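Long-range contacts in prolyl 4-hydroxylase (Paramecium bursaria Chlorella virus 1, PDB 5C5T), which probably hydroxylates proline residues of collagen-like chains as a 2-oxoglutarate- and iron-dependent dioxygenase: residues A[82-87]-A[131-136]; A[126-131]-A[216-221]. One frame throughout, in Å; residues are numbered along the deposited sequence.

Both contacts involve strands of the double-stranded beta-helix of the 2-oxoglutarate oxygenases, and their centres lie about 9 Å apart; residues 82-87 add an edge strand to each of its two sheets. Interaction 2 joins strands 120-129 and 217-225 within the larger antiparallel sheet; interaction 1 pairs the short strand 83-84 with strand 134-138 at the edge of the smaller one. Along the chain the segments alternate, 82-87, 126-131, 131-136 and 216-221, with P131 shared. Residues 130-133 carry the chain between the sheets, as do residues 82-87, whose E86 O probably accepts a hydrogen bond from R128 N. Both sheets thereby line the 2-oxoglutarate pocket: Y135 from interaction 1, and Y129, K217, I219 and N221 from interaction 2.

Interaction 1 (A[82-87]-A[131-136]). With AKG (2-oxoglutaric acid), chain C.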
loop_
_atom_site.group_PDB
_atom_site.type_symbol
_atom_site.label_atom_id
_atom_site.label_comp_id
_atom_site.label_asym_id
_atom_site.label_seq_id
_atom_site.Cartn_x
_atom_site.Cartn_y
_atom_site.Cartn_z
ATOM N N SER A 82 5.113 16.647 0.963
ATOM C CA SER A 82 4.953 15.197 0.981
ATOM C C SER A 82 4.198 14.597 2.176
ATOM O O SER A 82 2.985 14.825 2.347
ATOM C CB SER A 82 6.337 14.538 0.874
ATOM O OG SER A 82 6.810 14.556 -0.468
ATOM N N ARG A 83 4.911 13.791 2.966
ATOM C CA ARG A 83 4.258 12.874 3.883
ATOM C C ARG A 83 4.130 13.465 5.274
ATOM O O ARG A 83 5.095 13.973 5.865
ATOM C CB ARG A 83 5.017 11.560 3.953
ATOM C CG ARG A 83 4.278 10.482 4.734
ATOM C CD ARG A 83 5.114 9.225 4.824
ATOM N NE ARG A 83 6.359 9.452 5.570
ATOM C CZ ARG A 83 7.378 8.592 5.608
ATOM N NH1 ARG A 83 7.298 7.451 4.927
ATOM N NH2 ARG A 83 8.476 8.873 6.316
ATOM N N ASN A 84 2.914 13.365 5.787
ATOM C CA ASN A 84 2.542 13.909 7.072
ATOM C C ASN A 84 1.708 12.826 7.735
ATOM O O ASN A 84 0.485 12.829 7.605
ATOM C CB ASN A 84 1.745 15.213 6.888
ATOM C CG ASN A 84 1.340 15.850 8.192
ATOM O OD1 ASN A 84 1.981 15.646 9.221
ATOM N ND2 ASN A 84 0.263 16.643 8.156
ATOM N N SER A 85 2.400 11.873 8.368
ATOM C CA SER A 85 1.818 10.684 9.018
ATOM C C SER A 85 2.850 10.134 10.017
ATOM O O SER A 85 3.996 10.595 10.057
ATOM C CB SER A 85 1.437 9.596 8.014
ATOM O OG SER A 85 2.589 9.096 7.362
ATOM N N GLU A 86 2.408 9.186 10.836
ATOM C CA GLU A 86 3.261 8.442 11.781
ATOM C C GLU A 86 3.402 7.043 11.205
ATOM O O GLU A 86 2.477 6.584 10.549
ATOM C CB GLU A 86 2.603 8.397 13.156
ATOM C CG GLU A 86 2.507 9.744 13.825
ATOM C CD GLU A 86 1.442 10.628 13.214
ATOM O OE1 GLU A 86 0.254 10.190 13.095
ATOM O OE2 GLU A 86 1.810 11.772 12.853
ATOM N N GLN A 87 4.562 6.409 11.387
ATOM C CA GLN A 87 4.805 5.063 10.865
ATOM C C GLN A 87 5.541 4.126 11.818
ATOM O O GLN A 87 6.346 4.548 12.643
ATOM C CB GLN A 87 5.612 5.121 9.575
ATOM C CG GLN A 87 5.016 6.014 8.495
ATOM C CD GLN A 87 5.791 7.290 8.389
ATOM O OE1 GLN A 87 7.018 7.265 8.315
ATOM N NE2 GLN A 87 5.092 8.416 8.413
ATOM N N PRO A 131 -6.568 13.700 11.934
ATOM C CA PRO A 131 -7.163 14.782 11.159
ATOM C C PRO A 131 -6.127 15.853 10.728
ATOM O O PRO A 131 -5.297 16.282 11.511
ATOM C CB PRO A 131 -8.195 15.343 12.143
ATOM C CG PRO A 131 -8.665 14.152 12.827
ATOM C CD PRO A 131 -7.357 13.444 13.153
ATOM N N GLY A 132 -6.155 16.237 9.466
ATOM C CA GLY A 132 -5.226 17.201 8.937
ATOM C C GLY A 132 -4.042 16.549 8.237
ATOM O O GLY A 132 -3.276 17.245 7.542
ATOM N N GLN A 133 -3.873 15.239 8.453
ATOM C CA GLN A 133 -2.707 14.526 7.931
ATOM C C GLN A 133 -3.029 13.899 6.565
ATOM O O GLN A 133 -4.183 13.620 6.233
ATOM C CB GLN A 133 -2.217 13.488 8.939
ATOM C CG GLN A 133 -1.631 14.154 10.180
ATOM C CD GLN A 133 -0.814 13.242 11.030
ATOM O OE1 GLN A 133 -1.230 12.164 11.375
ATOM N NE2 GLN A 133 0.385 13.680 11.371
ATOM N N TYR A 134 -1.978 13.731 5.767
ATOM C CA TYR A 134 -2.124 13.422 4.349
ATOM C C TYR A 134 -0.768 13.007 3.802
ATOM O O TYR A 134 0.217 13.115 4.491
ATOM C CB TYR A 134 -2.636 14.623 3.555
ATOM C CG TYR A 134 -1.724 15.817 3.571
ATOM C CD1 TYR A 134 -1.746 16.732 4.641
ATOM C CD2 TYR A 134 -0.801 16.015 2.546
ATOM C CE1 TYR A 134 -0.915 17.828 4.650
ATOM C CE2 TYR A 134 0.034 17.108 2.562
ATOM C CZ TYR A 134 -0.031 18.003 3.616
ATOM O OH TYR A 134 0.796 19.097 3.652
ATOM N N TYR A 135 -0.754 12.517 2.562
ATOM C CA TYR A 135 0.487 12.120 1.851
ATOM C C TYR A 135 0.358 12.680 0.431
ATOM O O TYR A 135 -0.386 12.119 -0.379
ATOM C CB TYR A 135 0.662 10.582 1.844
ATOM C CG TYR A 135 2.057 10.054 1.503
ATOM C CD1 TYR A 135 3.027 10.850 0.877
ATOM C CD2 TYR A 135 2.383 8.736 1.814
ATOM C CE1 TYR A 135 4.282 10.341 0.588
ATOM C CE2 TYR A 135 3.626 8.222 1.515
ATOM C CZ TYR A 135 4.585 9.022 0.941
ATOM O OH TYR A 135 5.827 8.506 0.639
ATOM N N TYR A 136 1.065 13.783 0.133
ATOM C CA TYR A 136 1.042 14.425 -1.195
ATOM C C TYR A 136 1.387 13.474 -2.338
ATOM O O TYR A 136 2.119 12.531 -2.128
ATOM C CB TYR A 136 2.028 15.578 -1.237
ATOM C CG TYR A 136 1.994 16.448 -2.470
ATOM C CD1 TYR A 136 0.957 17.352 -2.680
ATOM C CD2 TYR A 136 3.023 16.403 -3.401
ATOM C CE1 TYR A 136 0.929 18.157 -3.808
ATOM C CE2 TYR A 136 3.012 17.217 -4.523
ATOM C CZ TYR A 136 1.959 18.099 -4.719
ATOM O OH TYR A 136 1.924 18.926 -5.825
HETATM C C1 AKG C . 2.054 5.233 0.796
HETATM O O1 AKG C . 2.208 5.002 2.035
HETATM O O2 AKG C . 3.050 5.120 0.033
HETATM C C2 AKG C . 0.737 5.748 0.286
HETATM O O5 AKG C . 0.715 6.228 -0.815
HETATM C C3 AKG C . -0.517 5.664 1.171
HETATM C C4 AKG C . -1.756 6.127 0.449
HETATM C C5 AKG C . -2.897 6.411 1.392
HETATM O O3 AKG C . -2.666 6.719 2.594
HETATM O O4 AKG C . -4.087 6.315 0.962
#
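The amide of Q133 reaches across to E86, where NE2 gives a nearly straight hydrogen bond of 2.8 Å to OE2. The carboxylate receives it on its syn lone pair, and carboxylate and amide lie almost coplanar, 11° apart. The same NE2 makes a weak bond to N84 OD1, whose amide stands nearly perpendicular to that of Q133. Q133 OE1 accepts from K130 N, which fixes the turn of the amide. Along the backbone, Y136 N donates to S82 O at 3.1 Å from above the carbonyl plane, while N84 and Y134 exchange two bent backbone bonds; the Y134 hydroxyl is bonded to P80 O. R83 and Y135 face each other as a non-hydrogen-bonded antiparallel pair. With R83 CG anti to the backbone N (chi1 -171°), its methylenes run across the Y135 ring, CG lying 3.8 Å from the centroid in a CH-pi contact. Y135 also stacks on H138, a zinc ligand, and its CE2 comes within 3.5 Å of C1 of 2-oxoglutarate. The short, weakly bonded strand 83-84 is the outermost of the smaller sheet; strand 134-138 lies between it and strand 207-209, while strand 86-89, which starts at E86, lies beside strand 120-129.

Interaction 2 (A[126-131]-A[216-221]); sequences VARYKP and EKIIAN. With AKG (2-oxoglutaric acid), chain C.
Y129 and K217 lie side by side on one face of an antiparallel strand pair in the double-stranded beta-helix, both reaching the C5 carboxylate of 2-oxoglutarate. The K217 chain is fully extended (chi1 170°), bringing NZ 2.7 Å from ligand O4, with a weaker bond to O3. Its methylenes run along the tyrosine ring, CD 3.7 Å from Y129 CD2, and the Y129 hydroxyl oxygen OH lies 2.7 Å from ligand O3. T172 also bonds the ligand, and G170 O takes a further bond from K217 NZ. I219 sets CD1 3.6 Å from ligand C3, while N221 ND2 makes a weak bond to O1 and also a hydrogen bond to Q125 OE1. Behind this first shell, A127 with I219 and Y129 with K217 are hydrogen-bonded pairs, which put Y129, K217 and I219 on the same face of the sheet as the ligand. The opposite face carries V126, R128, I218 and A220; V126 and I218 pack against each other and against helix 47-59. R128 grips E216 side-on, NE and NH2 sharing the single oxygen OE1, while OE2 pairs with K162. The carboxylate is turned 70° from the guanidinium plane, and the shorter bond, R128 NE to E216 OE1, is 2.8 Å.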
loop_
_atom_site.group_PDB
_atom_site.type_symbol
_atom_site.label_atom_id
_atom_site.label_comp_id
_atom_site.label_asym_id
_atom_site.label_seq_id
_atom_site.Cartn_x
_atom_site.Cartn_y
_atom_site.Cartn_z
ATOM N N VAL A 126 3.172 -0.039 8.968
ATOM C CA VAL A 126 1.831 0.445 9.335
ATOM C C VAL A 126 1.923 1.963 9.554
ATOM O O VAL A 126 2.832 2.444 10.243
ATOM C CB VAL A 126 1.269 -0.310 10.587
ATOM C CG1 VAL A 126 -0.010 0.361 11.136
ATOM C CG2 VAL A 126 1.042 -1.815 10.241
ATOM N N ALA A 127 1.007 2.724 8.940
ATOM C CA ALA A 127 1.008 4.157 9.048
ATOM C C ALA A 127 -0.339 4.675 9.504
ATOM O O ALA A 127 -1.371 4.090 9.183
ATOM C CB ALA A 127 1.354 4.815 7.670
ATOM N N ARG A 128 -0.310 5.821 10.180
ATOM C CA ARG A 128 -1.514 6.441 10.735
ATOM C C ARG A 128 -1.587 7.913 10.385
ATOM O O ARG A 128 -0.581 8.628 10.410
ATOM C CB ARG A 128 -1.549 6.288 12.262
ATOM C CG ARG A 128 -2.745 7.028 12.944
ATOM C CD ARG A 128 -2.956 6.479 14.363
ATOM N NE ARG A 128 -4.117 7.066 15.053
ATOM C CZ ARG A 128 -4.039 8.165 15.793
ATOM N NH1 ARG A 128 -2.886 8.816 15.896
ATOM N NH2 ARG A 128 -5.123 8.629 16.408
ATOM N N TYR A 129 -2.805 8.336 10.052
ATOM C CA TYR A 129 -3.162 9.705 9.767
ATOM C C TYR A 129 -4.205 10.222 10.771
ATOM O O TYR A 129 -5.306 9.656 10.881
ATOM C CB TYR A 129 -3.770 9.838 8.383
ATOM C CG TYR A 129 -2.957 9.363 7.226
ATOM C CD1 TYR A 129 -2.111 10.201 6.549
ATOM C CD2 TYR A 129 -3.052 8.050 6.799
ATOM C CE1 TYR A 129 -1.376 9.756 5.449
ATOM C CE2 TYR A 129 -2.338 7.600 5.697
ATOM C CZ TYR A 129 -1.501 8.462 5.040
ATOM O OH TYR A 129 -0.791 8.019 3.963
ATOM N N LYS A 130 -3.836 11.285 11.481
ATOM C CA LYS A 130 -4.768 12.077 12.255
ATOM C C LYS A 130 -5.476 13.128 11.409
ATOM O O LYS A 130 -5.069 13.442 10.286
ATOM C CB LYS A 130 -4.008 12.769 13.380
ATOM C CG LYS A 130 -3.436 11.846 14.372
ATOM C CD LYS A 130 -2.681 12.623 15.455
ATOM C CE LYS A 130 -3.643 13.420 16.342
ATOM N NZ LYS A 130 -3.061 14.704 16.851
ATOM N N PRO A 131 -6.568 13.700 11.934
ATOM C CA PRO A 131 -7.163 14.782 11.159
ATOM C C PRO A 131 -6.127 15.853 10.728
ATOM O O PRO A 131 -5.297 16.282 11.511
ATOM C CB PRO A 131 -8.195 15.343 12.143
ATOM C CG PRO A 131 -8.665 14.152 12.827
ATOM C CD PRO A 131 -7.357 13.444 13.153
ATOM N N GLU A 216 -9.809 8.803 12.099
ATOM C CA GLU A 216 -8.442 8.454 11.807
ATOM C C GLU A 216 -8.380 7.422 10.703
ATOM O O GLU A 216 -9.385 6.776 10.341
ATOM C CB GLU A 216 -7.755 7.932 13.075
ATOM C CG GLU A 216 -8.299 6.589 13.508
ATOM C CD GLU A 216 -7.953 6.244 14.941
ATOM O OE1 GLU A 216 -6.752 6.131 15.267
ATOM O OE2 GLU A 216 -8.899 6.088 15.743
ATOM N N LYS A 217 -7.196 7.334 10.107
ATOM C CA LYS A 217 -6.960 6.400 9.014
ATOM C C LYS A 217 -5.673 5.625 9.338
ATOM O O LYS A 217 -4.643 6.241 9.625
ATOM C CB LYS A 217 -6.834 7.135 7.672
ATOM C CG LYS A 217 -6.357 6.305 6.476
ATOM C CD LYS A 217 -6.323 7.208 5.246
ATOM C CE LYS A 217 -5.744 6.501 4.037
ATOM N NZ LYS A 217 -5.574 7.440 2.908
ATOM N N ILE A 218 -5.750 4.306 9.288
ATOM C CA ILE A 218 -4.584 3.449 9.512
ATOM C C ILE A 218 -4.496 2.455 8.339
ATOM O O ILE A 218 -5.503 1.799 8.014
ATOM C CB ILE A 218 -4.647 2.732 10.875
ATOM C CG1 ILE A 218 -4.951 3.735 11.987
ATOM C CG2 ILE A 218 -3.348 1.977 11.097
ATOM C CD1 ILE A 218 -5.018 3.122 13.357
ATOM N N ILE A 219 -3.301 2.364 7.732
ATOM C CA ILE A 219 -3.013 1.436 6.658
ATOM C C ILE A 219 -1.811 0.531 6.981
ATOM O O ILE A 219 -0.938 0.853 7.816
ATOM C CB ILE A 219 -2.758 2.227 5.362
ATOM C CG1 ILE A 219 -1.538 3.113 5.513
ATOM C CG2 ILE A 219 -4.022 2.997 4.999
ATOM C CD1 ILE A 219 -1.154 3.839 4.237
ATOM N N ALA A 220 -1.765 -0.608 6.295
ATOM C CA ALA A 220 -0.601 -1.492 6.201
ATOM C C ALA A 220 -0.108 -1.580 4.750
ATOM O O ALA A 220 -0.885 -1.833 3.827
ATOM C CB ALA A 220 -0.929 -2.852 6.746
ATOM N N ASN A 221 1.165 -1.221 4.557
ATOM C CA ASN A 221 1.812 -1.257 3.233
ATOM C C ASN A 221 2.723 -2.426 3.090
ATOM O O ASN A 221 3.709 -2.564 3.831
ATOM C CB ASN A 221 2.643 0.020 2.984
ATOM C CG ASN A 221 1.804 1.214 2.678
ATOM O OD1 ASN A 221 0.989 1.196 1.783
ATOM N ND2 ASN A 221 2.057 2.310 3.396
HETATM C C1 AKG C . 2.054 5.233 0.796
HETATM O O1 AKG C . 2.208 5.002 2.035
HETATM O O2 AKG C . 3.050 5.120 0.033
HETATM C C2 AKG C . 0.737 5.748 0.286
HETATM O O5 AKG C . 0.715 6.228 -0.815
HETATM C C3 AKG C . -0.517 5.664 1.171
HETATM C C4 AKG C . -1.756 6.127 0.449
HETATM C C5 AKG C . -2.897 6.411 1.392
HETATM O O3 AKG C . -2.666 6.719 2.594
HETATM O O4 AKG C . -4.087 6.315 0.962
#